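Local coordinates for protein LbaCas13a H328A (C2c2) (Lachnospiraceae bacterium NK4A179, PDB 5WLH) that binds a CRISPR guide RNA and its precursor and, as a Cas13a effector, probably cleaves target RNA under the direction of that guide, at residues R1300-S1305 against T1329-N1334. Sequence-based numbering, arbitrary orientation.
Sequences RFEFVS and TIREKN. With nucleotides of chain B.
Glu1302 and Thr1329 form a hydrogen-bonded pair of an antiparallel beta hairpin: Glu1302 N gives to Thr1329 O at 2.8 Å, and Thr1329 N returns a bond to Glu1302 O. Phe1301 and Ile1330 follow as a non-hydrogen-bonded pair, and Arg1331 N closes nearly straight (171°) on Arg1300 O before 1331-1334 leads across to strand 1336-1344, which flanks 1297-1310 on its other side. The beta-branched Thr1329 suits an extended strand; its CG2 meets Val1304 CG2 at 3.8 Å. On the same face Glu1302, bent at chi2, has OE1 3.3 Å from Arg1331 CG; its charge lies near Arg1331 NE without a salt bridge. The large apolar side chains of Phe1301 and Ile1330 suit buried places and diverge, Phe1301 packing on helix 1284-1294 and Ile1330 on helix 1357-1368. At the turn the two arginines run side by side, guanidinium planes 23° apart, with Arg1300 CD 3.4 Å above the centre of the Arg1331 guanidinium. Arg1300 NH1 and Arg1331 NH2, 3.5 Å apart, reach Asn1334 O from opposite faces of its carbonyl plane, and this shared acceptor probably offsets part of their repulsion. The bend of Arg1331 at chi3 (68°) places NE, which bonds to Lys1333 O. An alanine here would probably leave Lys1333 O without this donor, Asn1334 O with one fewer and Arg1300 CD without its flat support, letting the turn move more freely. The strand 1297-1310 also meets the RNA: Phe1303 lays a ring face on the base of A6 of chain B, its CE1 3.3 Å from N7.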
ATOM      1  N   ARG A1300     -19.186  -0.814  -6.028  1.00 21.00           N
ATOM      2  CA  ARG A1300     -19.231   0.289  -6.978  1.00 20.96           C
ATOM      3  C   ARG A1300     -19.483   1.577  -6.203  1.00 21.60           C
ATOM      4  O   ARG A1300     -20.577   1.786  -5.672  1.00 26.43           O
ATOM      5  CB  ARG A1300     -20.310   0.071  -8.039  1.00 27.52           C
ATOM      6  CG  ARG A1300     -20.056  -1.123  -8.938  1.00 33.08           C
ATOM      7  CD  ARG A1300     -21.166  -1.248 -10.008  1.00 43.29           C
ATOM      8  NE  ARG A1300     -20.848  -2.231 -11.043  1.00 50.00           N
ATOM      9  CZ  ARG A1300     -21.409  -3.434 -11.127  1.00 57.33           C
ATOM     10  NH1 ARG A1300     -22.319  -3.802 -10.234  1.00 59.10           N
ATOM     11  NH2 ARG A1300     -21.065  -4.270 -12.100  1.00 60.44           N
ATOM     12  N   PHE A1301     -18.471   2.441  -6.148  1.00 20.77           N
ATOM     13  CA  PHE A1301     -18.581   3.683  -5.412  1.00 22.38           C
ATOM     14  C   PHE A1301     -19.436   4.689  -6.154  1.00 25.14           C
ATOM     15  O   PHE A1301     -19.463   4.735  -7.386  1.00 26.50           O
ATOM     16  CB  PHE A1301     -17.212   4.313  -5.208  1.00 23.76           C
ATOM     17  CG  PHE A1301     -16.326   3.545  -4.313  1.00 21.79           C
ATOM     18  CD1 PHE A1301     -16.778   3.084  -3.103  1.00 20.55           C
ATOM     19  CD2 PHE A1301     -14.986   3.354  -4.662  1.00 26.74           C
ATOM     20  CE1 PHE A1301     -15.918   2.409  -2.253  1.00 24.41           C
ATOM     21  CE2 PHE A1301     -14.134   2.679  -3.823  1.00 23.81           C
ATOM     22  CZ  PHE A1301     -14.608   2.196  -2.616  1.00 24.94           C
ATOM     23  N   GLU A1302     -20.116   5.516  -5.387  1.00 27.74           N
ATOM     24  CA  GLU A1302     -20.673   6.751  -5.895  1.00 30.10           C
ATOM     25  C   GLU A1302     -20.151   7.857  -5.001  1.00 26.72           C
ATOM     26  O   GLU A1302     -20.095   7.705  -3.778  1.00 28.17           O
ATOM     27  CB  GLU A1302     -22.207   6.728  -5.909  1.00 34.04           C
ATOM     28  CG  GLU A1302     -22.807   5.672  -6.835  1.00 48.00           C
ATOM     29  CD  GLU A1302     -22.838   6.084  -8.304  1.00 58.29           C
ATOM     30  OE1 GLU A1302     -23.634   5.488  -9.071  1.00 59.95           O
ATOM     31  OE2 GLU A1302     -22.067   6.987  -8.700  1.00 59.51           O
ATOM     32  N   PHE A1303     -19.764   8.960  -5.610  1.00 19.99           N
ATOM     33  CA  PHE A1303     -19.196  10.077  -4.876  1.00 20.63           C
ATOM     34  C   PHE A1303     -20.250  11.163  -4.773  1.00 23.39           C
ATOM     35  O   PHE A1303     -20.677  11.718  -5.788  1.00 23.62           O
ATOM     36  CB  PHE A1303     -17.946  10.556  -5.584  1.00 21.13           C
ATOM     37  CG  PHE A1303     -16.806   9.634  -5.394  1.00 21.66           C
ATOM     38  CD1 PHE A1303     -16.776   8.404  -6.035  1.00 23.06           C
ATOM     39  CD2 PHE A1303     -15.797   9.953  -4.506  1.00 22.23           C
ATOM     40  CE1 PHE A1303     -15.714   7.523  -5.828  1.00 22.09           C
ATOM     41  CE2 PHE A1303     -14.747   9.082  -4.292  1.00 25.85           C
ATOM     42  CZ  PHE A1303     -14.701   7.881  -4.963  1.00 22.94           C
ATOM     43  N   VAL A1304     -20.685  11.433  -3.552  1.00 19.14           N
ATOM     44  CA  VAL A1304     -21.783  12.359  -3.330  1.00 25.48           C
ATOM     45  C   VAL A1304     -21.364  13.300  -2.219  1.00 26.49           C
ATOM     46  O   VAL A1304     -20.167  13.499  -1.988  1.00 25.01           O
ATOM     47  CB  VAL A1304     -23.086  11.602  -3.007  1.00 27.17           C
ATOM     48  CG1 VAL A1304     -23.516  10.794  -4.213  1.00 28.80           C
ATOM     49  CG2 VAL A1304     -22.900  10.685  -1.821  1.00 28.16           C
ATOM     50  N   SER A1305     -22.325  13.904  -1.537  1.00 24.98           N
ATOM     51  CA  SER A1305     -22.015  14.968  -0.602  1.00 28.75           C
ATOM     52  C   SER A1305     -22.511  14.604   0.782  1.00 30.08           C
ATOM     53  O   SER A1305     -23.598  14.035   0.940  1.00 32.77           O
ATOM     54  CB  SER A1305     -22.630  16.300  -1.047  1.00 31.05           C
ATOM     55  OG  SER A1305     -22.038  16.745  -2.253  1.00 33.94           O
ATOM     56  N   THR A1329     -19.977   6.692  -1.092  1.00 24.56           N
ATOM     57  CA  THR A1329     -20.999   5.737  -0.733  1.00 18.84           C
ATOM     58  C   THR A1329     -20.968   4.672  -1.807  1.00 23.04           C
ATOM     59  O   THR A1329     -20.086   4.699  -2.678  1.00 22.40           O
ATOM     60  CB  THR A1329     -22.367   6.413  -0.610  1.00 23.47           C
ATOM     61  OG1 THR A1329     -23.281   5.508   0.019  1.00 28.69           O
ATOM     62  CG2 THR A1329     -22.885   6.840  -1.975  1.00 23.75           C
ATOM     63  N   ILE A1330     -21.902   3.738  -1.748  1.00 23.52           N
ATOM     64  CA  ILE A1330     -21.955   2.638  -2.700  1.00 21.83           C
ATOM     65  C   ILE A1330     -23.258   2.765  -3.475  1.00 25.21           C
ATOM     66  O   ILE A1330     -24.285   3.138  -2.898  1.00 30.15           O
ATOM     67  CB  ILE A1330     -21.819   1.286  -1.977  1.00 26.07           C
ATOM     68  CG1 ILE A1330     -20.418   1.205  -1.344  1.00 27.95           C
ATOM     69  CG2 ILE A1330     -22.019   0.142  -2.932  1.00 23.26           C
ATOM     70  CD1 ILE A1330     -20.223   0.043  -0.426  1.00 31.70           C
ATOM     71  N   ARG A1331     -23.196   2.498  -4.783  1.00 24.39           N
ATOM     72  CA  ARG A1331     -24.371   2.598  -5.648  1.00 28.93           C
ATOM     73  C   ARG A1331     -25.563   1.890  -5.012  1.00 31.56           C
ATOM     74  O   ARG A1331     -25.458   0.739  -4.582  1.00 30.61           O
ATOM     75  CB  ARG A1331     -24.063   1.998  -7.021  1.00 32.89           C
ATOM     76  CG  ARG A1331     -24.885   2.591  -8.162  1.00 38.60           C
ATOM     77  CD  ARG A1331     -24.324   2.199  -9.521  1.00 39.78           C
ATOM     78  NE  ARG A1331     -24.484   0.770  -9.778  1.00 40.60           N
ATOM     79  CZ  ARG A1331     -24.194   0.182 -10.936  1.00 45.08           C
ATOM     80  NH1 ARG A1331     -23.717   0.899 -11.950  1.00 46.27           N
ATOM     81  NH2 ARG A1331     -24.379  -1.127 -11.079  1.00 42.62           N
ATOM     82  N   GLU A1332     -26.692   2.601  -4.920  1.00 30.66           N
ATOM     83  CA  GLU A1332     -27.841   2.073  -4.192  1.00 30.02           C
ATOM     84  C   GLU A1332     -28.415   0.834  -4.866  1.00 30.04           C
ATOM     85  O   GLU A1332     -28.978  -0.035  -4.184  1.00 35.68           O
ATOM     86  CB  GLU A1332     -28.912   3.158  -4.055  1.00 40.00           C
ATOM     87  CG  GLU A1332     -28.325   4.565  -3.967  1.00 50.62           C
ATOM     88  CD  GLU A1332     -29.381   5.648  -3.822  1.00 59.07           C
ATOM     89  OE1 GLU A1332     -30.375   5.419  -3.096  1.00 62.48           O
ATOM     90  OE2 GLU A1332     -29.217   6.726  -4.441  1.00 57.61           O
ATOM     91  N   LYS A1333     -28.264   0.725  -6.181  1.00 30.40           N
ATOM     92  CA  LYS A1333     -28.783  -0.392  -6.961  1.00 32.87           C
ATOM     93  C   LYS A1333     -27.620  -1.168  -7.562  1.00 32.24           C
ATOM     94  O   LYS A1333     -26.843  -0.616  -8.349  1.00 34.44           O
ATOM     95  CB  LYS A1333     -29.731   0.108  -8.055  1.00 36.33           C
ATOM     96  CG  LYS A1333     -29.877  -0.811  -9.248  1.00 49.35           C
ATOM     97  CD  LYS A1333     -31.191  -0.530  -9.969  1.00 56.86           C
ATOM     98  CE  LYS A1333     -32.296  -1.451  -9.472  1.00 60.16           C
ATOM     99  NZ  LYS A1333     -32.009  -2.884  -9.777  1.00 61.74           N
ATOM    100  N   ASN A1334     -27.501  -2.442  -7.185  1.00 28.72           N
ATOM    101  CA  ASN A1334     -26.448  -3.326  -7.686  1.00 29.61           C
ATOM    102  C   ASN A1334     -25.074  -2.706  -7.466  1.00 25.80           C
ATOM    103  O   ASN A1334     -24.251  -2.619  -8.379  1.00 28.07           O
ATOM    104  CB  ASN A1334     -26.657  -3.666  -9.158  1.00 29.37           C
ATOM    105  CG  ASN A1334     -27.936  -4.455  -9.378  1.00 30.87           C
ATOM    106  OD1 ASN A1334     -28.361  -5.192  -8.494  1.00 30.23           O
ATOM    107  ND2 ASN A1334     -28.547  -4.298 -10.541  1.00 35.83           N
TER
ATOM    108  P     A B   6     -13.842  12.056 -10.575  1.00 23.04           P
ATOM    109  OP1   A B   6     -13.725  13.517 -10.703  1.00 27.47           O
ATOM    110  OP2   A B   6     -14.152  11.197 -11.757  1.00 22.68           O
ATOM    111  O5'   A B   6     -12.461  11.501  -9.979  1.00 23.31           O
ATOM    112  C5'   A B   6     -11.737  12.246  -8.999  1.00 20.09           C
ATOM    113  C4'   A B   6     -11.039  11.325  -8.014  1.00 20.15           C
ATOM    114  O4'   A B   6     -12.025  10.607  -7.245  1.00 20.13           O
ATOM    115  C3'   A B   6     -10.189  10.223  -8.625  1.00 21.36           C
ATOM    116  O3'   A B   6      -8.906  10.681  -8.978  1.00 20.16           O
ATOM    117  C2'   A B   6     -10.174   9.166  -7.536  1.00 21.74           C
ATOM    118  O2'   A B   6      -9.312   9.573  -6.474  1.00 20.10           O
ATOM    119  C1'   A B   6     -11.597   9.285  -7.014  1.00 23.12           C
ATOM    120  N9    A B   6     -12.544   8.386  -7.690  1.00 20.42           N
ATOM    121  C8    A B   6     -13.648   8.752  -8.420  1.00 25.52           C
ATOM    122  N7    A B   6     -14.340   7.734  -8.859  1.00 23.16           N
ATOM    123  C5    A B   6     -13.646   6.632  -8.368  1.00 24.37           C
ATOM    124  C6    A B   6     -13.873   5.261  -8.482  1.00 29.13           C
ATOM    125  N6    A B   6     -14.918   4.757  -9.158  1.00 28.51           N
ATOM    126  N1    A B   6     -13.001   4.425  -7.862  1.00 26.83           N
ATOM    127  C2    A B   6     -11.959   4.938  -7.191  1.00 24.69           C
ATOM    128  N3    A B   6     -11.636   6.222  -7.030  1.00 17.83           N
ATOM    129  C4    A B   6     -12.535   7.020  -7.637  1.00 20.55           C
ATOM    130  P     G B   5     -12.728  14.936  -6.168  1.00 22.54           P
ATOM    131  OP1   G B   5     -11.536  14.044  -6.219  1.00 22.98           O
ATOM    132  OP2   G B   5     -12.663  16.287  -6.788  1.00 21.61           O
ATOM    133  O5'   G B   5     -13.956  14.200  -6.833  1.00 20.97           O
ATOM    134  C5'   G B   5     -14.313  12.878  -6.476  1.00 19.35           C
ATOM    135  C4'   G B   5     -15.573  12.479  -7.207  1.00 24.59           C
ATOM    136  O4'   G B   5     -16.678  13.292  -6.723  1.00 23.28           O
ATOM    137  C3'   G B   5     -15.572  12.727  -8.711  1.00 24.28           C
ATOM    138  O3'   G B   5     -14.923  11.700  -9.444  1.00 22.93           O
ATOM    139  C2'   G B   5     -17.062  12.818  -9.023  1.00 22.80           C
ATOM    140  O2'   G B   5     -17.629  11.516  -9.044  1.00 25.95           O
ATOM    141  C1'   G B   5     -17.575  13.564  -7.789  1.00 23.48           C
ATOM    142  N9    G B   5     -17.581  15.021  -8.009  1.00 27.52           N
ATOM    143  C8    G B   5     -16.557  15.902  -7.753  1.00 29.74           C
ATOM    144  N7    G B   5     -16.849  17.145  -8.046  1.00 31.39           N
ATOM    145  C5    G B   5     -18.152  17.071  -8.528  1.00 28.48           C
ATOM    146  C6    G B   5     -19.000  18.102  -9.008  1.00 31.48           C
ATOM    147  O6    G B   5     -18.739  19.308  -9.098  1.00 30.29           O
ATOM    148  N1    G B   5     -20.230  17.592  -9.409  1.00 27.25           N
ATOM    149  C2    G B   5     -20.597  16.264  -9.351  1.00 32.24           C
ATOM    150  N2    G B   5     -21.829  15.962  -9.773  1.00 29.38           N
ATOM    151  N3    G B   5     -19.817  15.278  -8.910  1.00 26.11           N
ATOM    152  C4    G B   5     -18.615  15.769  -8.524  1.00 28.37           C
ATOM    153  P     A B   3     -12.789  25.213  -1.524  1.00 43.03           P
ATOM    154  OP1   A B   3     -12.191  24.493  -2.680  1.00 43.63           O
ATOM    155  OP2   A B   3     -13.593  26.444  -1.736  1.00 37.66           O
ATOM    156  O5'   A B   3     -13.733  24.254  -0.687  1.00 39.22           O
ATOM    157  C5'   A B   3     -14.348  23.161  -1.299  1.00 33.67           C
ATOM    158  C4'   A B   3     -14.233  21.945  -0.431  1.00 30.62           C
ATOM    159  O4'   A B   3     -15.432  21.847   0.380  1.00 30.45           O
ATOM    160  C3'   A B   3     -14.185  20.654  -1.229  1.00 31.80           C
ATOM    161  O3'   A B   3     -12.857  20.292  -1.565  1.00 26.72           O
ATOM    162  C2'   A B   3     -14.909  19.666  -0.341  1.00 28.73           C
ATOM    163  O2'   A B   3     -14.059  19.248   0.716  1.00 26.41           O
ATOM    164  C1'   A B   3     -15.986  20.567   0.262  1.00 28.99           C
ATOM    165  N9    A B   3     -17.169  20.703  -0.606  1.00 28.75           N
ATOM    166  C8    A B   3     -17.646  21.873  -1.175  1.00 32.74           C
ATOM    167  N7    A B   3     -18.740  21.707  -1.883  1.00 29.73           N
ATOM    168  C5    A B   3     -18.994  20.342  -1.773  1.00 30.84           C
ATOM    169  C6    A B   3     -20.023  19.527  -2.277  1.00 28.92           C
ATOM    170  N6    A B   3     -21.001  20.001  -3.054  1.00 31.08           N
ATOM    171  N1    A B   3     -20.007  18.206  -1.975  1.00 25.22           N
ATOM    172  C2    A B   3     -19.014  17.747  -1.201  1.00 26.99           C
ATOM    173  N3    A B   3     -17.996  18.421  -0.666  1.00 27.11           N
ATOM    174  C4    A B   3     -18.045  19.719  -0.988  1.00 28.41           C
TER